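Local structure of proline dehydrogenase (Bradyrhizobium japonicum USDA 110, 3HAZ) at residues E910-S922 / R934-M946. The protein probably oxidises proline to glutamate in two steps, as a flavin-dependent proline dehydrogenase joined to an NAD-dependent glutamate semialdehyde dehydrogenase. Numbering follows the deposited sequence.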
ATOM      1  N   GLU A 910     -42.051  26.516 -10.595  1.00 26.10           N
ATOM      2  CA  GLU A 910     -42.373  25.232 -11.214  1.00 34.78           C
ATOM      3  C   GLU A 910     -43.322  25.397 -12.390  1.00 33.82           C
ATOM      4  O   GLU A 910     -43.322  24.591 -13.318  1.00 31.69           O
ATOM      5  CB  GLU A 910     -43.013  24.298 -10.192  1.00 35.91           C
ATOM      6  CG  GLU A 910     -42.059  23.775  -9.144  1.00 44.08           C
ATOM      7  CD  GLU A 910     -42.782  23.039  -8.032  1.00 54.93           C
ATOM      8  OE1 GLU A 910     -43.947  23.397  -7.741  1.00 55.22           O
ATOM      9  OE2 GLU A 910     -42.184  22.107  -7.449  1.00 54.99           O
ATOM     10  N   ARG A 911     -44.121  26.457 -12.336  1.00 30.91           N
ATOM     11  CA  ARG A 911     -45.237  26.664 -13.246  1.00 35.69           C
ATOM     12  C   ARG A 911     -44.813  26.965 -14.681  1.00 32.30           C
ATOM     13  O   ARG A 911     -45.519  26.618 -15.624  1.00 31.77           O
ATOM     14  CB  ARG A 911     -46.129  27.790 -12.694  1.00 45.35           C
ATOM     15  CG  ARG A 911     -47.453  27.999 -13.407  1.00 57.05           C
ATOM     16  CD  ARG A 911     -47.466  29.295 -14.208  1.00 66.82           C
ATOM     17  NE  ARG A 911     -48.744  29.994 -14.071  1.00 72.76           N
ATOM     18  CZ  ARG A 911     -49.049  31.138 -14.678  1.00 76.86           C
ATOM     19  NH1 ARG A 911     -48.172  31.727 -15.481  1.00 74.40           N
ATOM     20  NH2 ARG A 911     -50.238  31.694 -14.483  1.00 80.63           N
ATOM     21  N   THR A 912     -43.662  27.606 -14.855  1.00 28.37           N
ATOM     22  CA  THR A 912     -43.255  28.017 -16.193  1.00 32.45           C
ATOM     23  C   THR A 912     -42.904  26.815 -17.067  1.00 36.65           C
ATOM     24  O   THR A 912     -43.057  26.863 -18.286  1.00 35.79           O
ATOM     25  CB  THR A 912     -42.051  28.973 -16.165  1.00 26.52           C
ATOM     26  OG1 THR A 912     -40.853  28.220 -15.941  1.00 27.03           O
ATOM     27  CG2 THR A 912     -42.225  30.038 -15.078  1.00 25.48           C
ATOM     28  N   GLY A 913     -42.430  25.743 -16.439  1.00 31.44           N
ATOM     29  CA  GLY A 913     -41.993  24.569 -17.168  1.00 27.42           C
ATOM     30  C   GLY A 913     -40.508  24.587 -17.494  1.00 28.85           C
ATOM     31  O   GLY A 913     -39.932  23.560 -17.851  1.00 30.67           O
ATOM     32  N   TYR A 914     -39.883  25.754 -17.387  1.00 23.88           N
ATOM     33  CA  TYR A 914     -38.445  25.865 -17.625  1.00 25.66           C
ATOM     34  C   TYR A 914     -37.646  25.375 -16.409  1.00 28.82           C
ATOM     35  O   TYR A 914     -38.208  25.176 -15.334  1.00 29.47           O
ATOM     36  CB  TYR A 914     -38.074  27.307 -17.991  1.00 28.59           C
ATOM     37  CG  TYR A 914     -38.585  27.725 -19.354  1.00 27.17           C
ATOM     38  CD1 TYR A 914     -37.894  27.377 -20.510  1.00 32.74           C
ATOM     39  CD2 TYR A 914     -39.766  28.449 -19.490  1.00 30.21           C
ATOM     40  CE1 TYR A 914     -38.352  27.746 -21.761  1.00 37.54           C
ATOM     41  CE2 TYR A 914     -40.239  28.824 -20.751  1.00 28.31           C
ATOM     42  CZ  TYR A 914     -39.524  28.470 -21.879  1.00 36.17           C
ATOM     43  OH  TYR A 914     -39.970  28.829 -23.134  1.00 40.44           O
ATOM     44  N   GLY A 915     -36.346  25.157 -16.584  1.00 22.74           N
ATOM     45  CA  GLY A 915     -35.516  24.687 -15.487  1.00 25.03           C
ATOM     46  C   GLY A 915     -34.034  24.715 -15.796  1.00 17.33           C
ATOM     47  O   GLY A 915     -33.361  23.688 -15.745  1.00 17.89           O
ATOM     48  N   LEU A 916     -33.521  25.896 -16.120  1.00 19.48           N
ATOM     49  CA  LEU A 916     -32.119  26.037 -16.493  1.00 20.83           C
ATOM     50  C   LEU A 916     -31.251  26.454 -15.300  1.00 24.17           C
ATOM     51  O   LEU A 916     -30.522  25.631 -14.745  1.00 21.15           O
ATOM     52  CB  LEU A 916     -31.971  27.017 -17.660  1.00 15.65           C
ATOM     53  CG  LEU A 916     -30.593  27.060 -18.327  1.00 21.31           C
ATOM     54  CD1 LEU A 916     -30.109  25.652 -18.688  1.00 26.46           C
ATOM     55  CD2 LEU A 916     -30.656  27.936 -19.564  1.00 27.18           C
ATOM     56  N   THR A 917     -31.319  27.723 -14.902  1.00 18.80           N
ATOM     57  CA  THR A 917     -30.582  28.166 -13.712  1.00 23.03           C
ATOM     58  C   THR A 917     -31.499  28.710 -12.618  1.00 23.34           C
ATOM     59  O   THR A 917     -32.578  29.248 -12.891  1.00 21.95           O
ATOM     60  CB  THR A 917     -29.501  29.237 -14.032  1.00 18.82           C
ATOM     61  OG1 THR A 917     -30.111  30.369 -14.669  1.00 20.59           O
ATOM     62  CG2 THR A 917     -28.426  28.666 -14.946  1.00 19.59           C
ATOM     63  N   LEU A 918     -31.043  28.575 -11.376  1.00 22.10           N
ATOM     64  CA  LEU A 918     -31.722  29.156 -10.232  1.00 21.81           C
ATOM     65  C   LEU A 918     -30.698  29.723  -9.255  1.00 20.42           C
ATOM     66  O   LEU A 918     -29.721  29.060  -8.915  1.00 17.65           O
ATOM     67  CB  LEU A 918     -32.583  28.110  -9.526  1.00 20.90           C
ATOM     68  CG  LEU A 918     -33.126  28.599  -8.179  1.00 22.15           C
ATOM     69  CD1 LEU A 918     -34.237  29.622  -8.386  1.00 23.67           C
ATOM     70  CD2 LEU A 918     -33.609  27.453  -7.320  1.00 23.86           C
ATOM     71  N   GLY A 919     -30.922  30.956  -8.812  1.00 20.62           N
ATOM     72  CA  GLY A 919     -30.070  31.567  -7.809  1.00 14.86           C
ATOM     73  C   GLY A 919     -30.732  31.549  -6.443  1.00 20.89           C
ATOM     74  O   GLY A 919     -31.934  31.779  -6.335  1.00 20.24           O
ATOM     75  N   VAL A 920     -29.952  31.267  -5.400  1.00 24.91           N
ATOM     76  CA  VAL A 920     -30.446  31.338  -4.028  1.00 22.42           C
ATOM     77  C   VAL A 920     -29.473  32.128  -3.163  1.00 21.71           C
ATOM     78  O   VAL A 920     -28.299  31.775  -3.054  1.00 21.55           O
ATOM     79  CB  VAL A 920     -30.630  29.944  -3.380  1.00 26.41           C
ATOM     80  CG1 VAL A 920     -31.207  30.086  -1.963  1.00 24.05           C
ATOM     81  CG2 VAL A 920     -31.518  29.060  -4.233  1.00 25.73           C
ATOM     82  N   HIS A 921     -29.968  33.204  -2.557  1.00 16.99           N
ATOM     83  CA  HIS A 921     -29.168  34.013  -1.649  1.00 23.65           C
ATOM     84  C   HIS A 921     -29.753  33.943  -0.250  1.00 25.09           C
ATOM     85  O   HIS A 921     -30.860  34.428  -0.008  1.00 20.96           O
ATOM     86  CB  HIS A 921     -29.106  35.466  -2.116  1.00 21.70           C
ATOM     87  CG  HIS A 921     -27.850  35.810  -2.851  1.00 25.23           C
ATOM     88  ND1 HIS A 921     -27.664  35.518  -4.186  1.00 34.54           N
ATOM     89  CD2 HIS A 921     -26.710  36.410  -2.435  1.00 22.88           C
ATOM     90  CE1 HIS A 921     -26.468  35.933  -4.563  1.00 27.97           C
ATOM     91  NE2 HIS A 921     -25.873  36.484  -3.521  1.00 28.15           N
ATOM     92  N   SER A 922     -29.000  33.338   0.660  1.00 18.91           N
ATOM     93  CA  SER A 922     -29.472  33.101   2.012  1.00 13.76           C
ATOM     94  C   SER A 922     -28.346  32.618   2.894  1.00 24.65           C
ATOM     95  O   SER A 922     -27.445  31.917   2.436  1.00 24.18           O
ATOM     96  CB  SER A 922     -30.585  32.059   2.022  1.00 16.38           C
ATOM     97  OG  SER A 922     -30.973  31.747   3.355  1.00 19.54           O
ATOM     98  N   ARG A 934     -36.701  20.846  -3.554  1.00 30.57           N
ATOM     99  CA  ARG A 934     -37.980  21.077  -4.212  1.00 31.97           C
ATOM    100  C   ARG A 934     -37.892  21.244  -5.734  1.00 35.66           C
ATOM    101  O   ARG A 934     -38.731  20.719  -6.468  1.00 35.49           O
ATOM    102  CB  ARG A 934     -38.655  22.302  -3.595  1.00 27.35           C
ATOM    103  CG  ARG A 934     -39.884  22.776  -4.337  1.00 34.05           C
ATOM    104  CD  ARG A 934     -40.965  21.707  -4.360  1.00 44.31           C
ATOM    105  NE  ARG A 934     -42.222  22.241  -4.873  1.00 42.83           N
ATOM    106  CZ  ARG A 934     -43.170  22.777  -4.115  1.00 44.13           C
ATOM    107  NH1 ARG A 934     -44.277  23.244  -4.673  1.00 44.87           N
ATOM    108  NH2 ARG A 934     -43.010  22.843  -2.798  1.00 39.99           N
ATOM    109  N   VAL A 935     -36.884  21.977  -6.199  1.00 29.83           N
ATOM    110  CA  VAL A 935     -36.786  22.330  -7.615  1.00 31.40           C
ATOM    111  C   VAL A 935     -35.983  21.316  -8.436  1.00 28.59           C
ATOM    112  O   VAL A 935     -35.147  20.581  -7.902  1.00 31.93           O
ATOM    113  CB  VAL A 935     -36.188  23.739  -7.796  1.00 27.51           C
ATOM    114  CG1 VAL A 935     -36.987  24.754  -6.996  1.00 26.98           C
ATOM    115  CG2 VAL A 935     -34.728  23.756  -7.367  1.00 24.71           C
ATOM    116  N   GLN A 936     -36.238  21.281  -9.741  1.00 35.08           N
ATOM    117  CA  GLN A 936     -35.579  20.325 -10.627  1.00 36.73           C
ATOM    118  C   GLN A 936     -34.593  20.996 -11.589  1.00 36.73           C
ATOM    119  O   GLN A 936     -34.039  20.356 -12.483  1.00 44.84           O
ATOM    120  CB  GLN A 936     -36.624  19.527 -11.415  1.00 48.28           C
ATOM    121  CG  GLN A 936     -37.098  18.263 -10.715  1.00 57.07           C
ATOM    122  CD  GLN A 936     -37.949  17.383 -11.619  1.00 61.05           C
ATOM    123  OE1 GLN A 936     -39.111  17.688 -11.884  1.00 61.14           O
ATOM    124  NE2 GLN A 936     -37.372  16.281 -12.091  1.00 55.81           N
ATOM    125  N   VAL A 937     -34.393  22.292 -11.393  1.00 28.84           N
ATOM    126  CA  VAL A 937     -33.507  23.108 -12.217  1.00 28.97           C
ATOM    127  C   VAL A 937     -32.124  22.484 -12.407  1.00 24.72           C
ATOM    128  O   VAL A 937     -31.588  21.874 -11.489  1.00 25.11           O
ATOM    129  CB  VAL A 937     -33.354  24.497 -11.566  1.00 32.54           C
ATOM    130  CG1 VAL A 937     -32.485  25.397 -12.414  1.00 38.45           C
ATOM    131  CG2 VAL A 937     -34.735  25.116 -11.370  1.00 29.45           C
ATOM    132  N   GLY A 938     -31.540  22.661 -13.591  1.00 22.30           N
ATOM    133  CA  GLY A 938     -30.260  22.040 -13.910  1.00 19.54           C
ATOM    134  C   GLY A 938     -29.057  22.591 -13.154  1.00 24.36           C
ATOM    135  O   GLY A 938     -28.164  21.842 -12.757  1.00 17.66           O
ATOM    136  N   ASN A 939     -29.026  23.906 -12.958  1.00 20.78           N
ATOM    137  CA  ASN A 939     -27.893  24.554 -12.311  1.00 15.10           C
ATOM    138  C   ASN A 939     -28.374  25.501 -11.223  1.00 21.31           C
ATOM    139  O   ASN A 939     -29.088  26.473 -11.496  1.00 14.95           O
ATOM    140  CB  ASN A 939     -27.034  25.306 -13.336  1.00 13.66           C
ATOM    141  CG  ASN A 939     -26.207  24.367 -14.213  1.00 21.67           C
ATOM    142  OD1 ASN A 939     -26.699  23.823 -15.201  1.00 21.49           O
ATOM    143  ND2 ASN A 939     -24.940  24.190 -13.858  1.00 16.47           N
ATOM    144  N   ILE A 940     -28.004  25.186  -9.986  1.00 20.77           N
ATOM    145  CA  ILE A 940     -28.369  25.997  -8.828  1.00 18.16           C
ATOM    146  C   ILE A 940     -27.114  26.683  -8.298  1.00 21.12           C
ATOM    147  O   ILE A 940     -26.087  26.042  -8.056  1.00 16.45           O
ATOM    148  CB  ILE A 940     -29.049  25.129  -7.742  1.00 19.24           C
ATOM    149  CG1 ILE A 940     -30.308  24.468  -8.325  1.00 17.84           C
ATOM    150  CG2 ILE A 940     -29.388  25.949  -6.493  1.00 17.31           C
ATOM    151  CD1 ILE A 940     -31.035  23.565  -7.358  1.00 24.89           C
ATOM    152  N   TYR A 941     -27.188  28.001  -8.170  1.00 16.03           N
ATOM    153  CA  TYR A 941     -26.070  28.795  -7.681  1.00 17.96           C
ATOM    154  C   TYR A 941     -26.453  29.463  -6.360  1.00 22.08           C
ATOM    155  O   TYR A 941     -27.454  30.184  -6.280  1.00 18.64           O
ATOM    156  CB  TYR A 941     -25.697  29.866  -8.702  1.00 17.16           C
ATOM    157  CG  TYR A 941     -25.095  29.345  -9.992  1.00 18.29           C
ATOM    158  CD1 TYR A 941     -25.868  29.215 -11.144  1.00 17.56           C
ATOM    159  CD2 TYR A 941     -23.746  29.012 -10.063  1.00 22.72           C
ATOM    160  CE1 TYR A 941     -25.313  28.762 -12.333  1.00 23.74           C
ATOM    161  CE2 TYR A 941     -23.182  28.553 -11.242  1.00 29.72           C
ATOM    162  CZ  TYR A 941     -23.964  28.427 -12.375  1.00 31.76           C
ATOM    163  OH  TYR A 941     -23.389  27.964 -13.546  1.00 25.48           O
ATOM    164  N   VAL A 942     -25.651  29.224  -5.333  1.00 18.07           N
ATOM    165  CA  VAL A 942     -25.960  29.703  -3.995  1.00 17.83           C
ATOM    166  C   VAL A 942     -24.988  30.793  -3.554  1.00 16.31           C
ATOM    167  O   VAL A 942     -23.779  30.571  -3.490  1.00 17.40           O
ATOM    168  CB  VAL A 942     -25.934  28.541  -2.981  1.00 17.97           C
ATOM    169  CG1 VAL A 942     -26.281  29.039  -1.564  1.00 19.37           C
ATOM    170  CG2 VAL A 942     -26.898  27.451  -3.427  1.00 13.50           C
ATOM    171  N   ASN A 943     -25.526  31.974  -3.267  1.00 17.44           N
ATOM    172  CA  ASN A 943     -24.725  33.067  -2.732  1.00 23.31           C
ATOM    173  C   ASN A 943     -23.627  33.509  -3.694  1.00 25.02           C
ATOM    174  O   ASN A 943     -22.548  33.920  -3.274  1.00 16.90           O
ATOM    175  CB  ASN A 943     -24.142  32.685  -1.362  1.00 18.33           C
ATOM    176  CG  ASN A 943     -25.213  32.605  -0.275  1.00 23.54           C
ATOM    177  OD1 ASN A 943     -26.295  33.181  -0.413  1.00 17.53           O
ATOM    178  ND2 ASN A 943     -24.916  31.885   0.808  1.00 15.39           N
ATOM    179  N   ARG A 944     -23.922  33.413  -4.987  1.00 22.74           N
ATOM    180  CA  ARG A 944     -23.059  33.934  -6.045  1.00 19.19           C
ATOM    181  C   ARG A 944     -23.915  34.222  -7.279  1.00 20.44           C
ATOM    182  O   ARG A 944     -25.115  33.944  -7.293  1.00 20.78           O
ATOM    183  CB  ARG A 944     -21.941  32.943  -6.393  1.00 11.85           C
ATOM    184  CG  ARG A 944     -22.430  31.540  -6.764  1.00 16.01           C
ATOM    185  CD  ARG A 944     -21.439  30.848  -7.693  1.00 15.60           C
ATOM    186  NE  ARG A 944     -21.531  31.386  -9.050  1.00 23.26           N
ATOM    187  CZ  ARG A 944     -20.769  31.005 -10.070  1.00 23.22           C
ATOM    188  NH1 ARG A 944     -20.946  31.556 -11.267  1.00 18.67           N
ATOM    189  NH2 ARG A 944     -19.830  30.079  -9.896  1.00 20.77           N
ATOM    190  N   ASN A 945     -23.311  34.778  -8.320  1.00 19.95           N
ATOM    191  CA  ASN A 945     -24.077  35.025  -9.536  1.00 18.49           C
ATOM    192  C   ASN A 945     -24.446  33.715 -10.254  1.00 21.34           C
ATOM    193  O   ASN A 945     -23.920  32.649  -9.925  1.00 17.72           O
ATOM    194  CB  ASN A 945     -23.341  35.993 -10.459  1.00 19.97           C
ATOM    195  CG  ASN A 945     -22.181  35.344 -11.171  1.00 23.46           C
ATOM    196  OD1 ASN A 945     -22.283  34.216 -11.641  1.00 21.57           O
ATOM    197  ND2 ASN A 945     -21.067  36.057 -11.258  1.00 31.10           N
ATOM    198  N   MET A 946     -25.356  33.801 -11.220  1.00 17.30           N
ATOM    199  CA  MET A 946     -25.916  32.611 -11.869  1.00 24.16           C
ATOM    200  C   MET A 946     -25.295  32.293 -13.234  1.00 24.22           C
ATOM    201  O   MET A 946     -25.798  31.442 -13.960  1.00 19.95           O
ATOM    202  CB  MET A 946     -27.433  32.776 -12.044  1.00 25.40           C
ATOM    203  CG  MET A 946     -28.215  32.861 -10.741  1.00 27.55           C
ATOM    204  SD  MET A 946     -29.810  33.707 -10.906  1.00 19.65           S
ATOM    205  CE  MET A 946     -30.598  32.732 -12.191  1.00 14.97           C
TER
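R934 grips the carboxylate of E910 side-on: NE reaches OE2 at 2.6 Å and NH1 reaches OE1 at 3.1 Å. Both oxygens lie near the guanidinium plane, yet the two flat groups are turned 48° apart, so each nitrogen meets its oxygen from above the carboxylate plane. A bend at chi2 (61°) turns the arginine chain back toward E910. NH1 also forms a salt bridge with E903. With an alanine in place of R934, E910 and E903 are likely to lose their shared positive charge, and helix 902-911 its tie to helix 925-934.

Strands 917-921 and 939-942 run parallel, 19° apart, as the two strands of a beta-alpha-beta unit. The alternating bonds L918 N to N939 O, Y941 N to L918 O and V920 N to Y941 O establish the register. On one face, CB of L918 rests on CG1 of V937 (4.0 Å) while its CD2 meets CG2 of V935 (3.9 Å), the side chains crossing at about a right angle; I931 and I928 of helix 925-934 extend this apolar layer. On the other face, the M946 chain bends at its last torsion, bringing CE within 3.5 Å of T917 OG1, which hydrogen-bonds to S795 O.

At the far end, the N943 amide pairs with the S922 backbone: OD1 accepts from S922 N at 2.9 Å, on a lone pair, while ND2 donates to S922 O at 3.0 Å. N943 CA sits over the H921 ring, 3.8 Å from its centroid, a CH-pi contact.

Between the ion pair and the amide pair lies a parallel ladder, apolar on the face of L918, V920, I940 and V942; through strand 939-942 this aldehyde dehydrogenase sheet runs on into the second subunit, while L916 touches NAD.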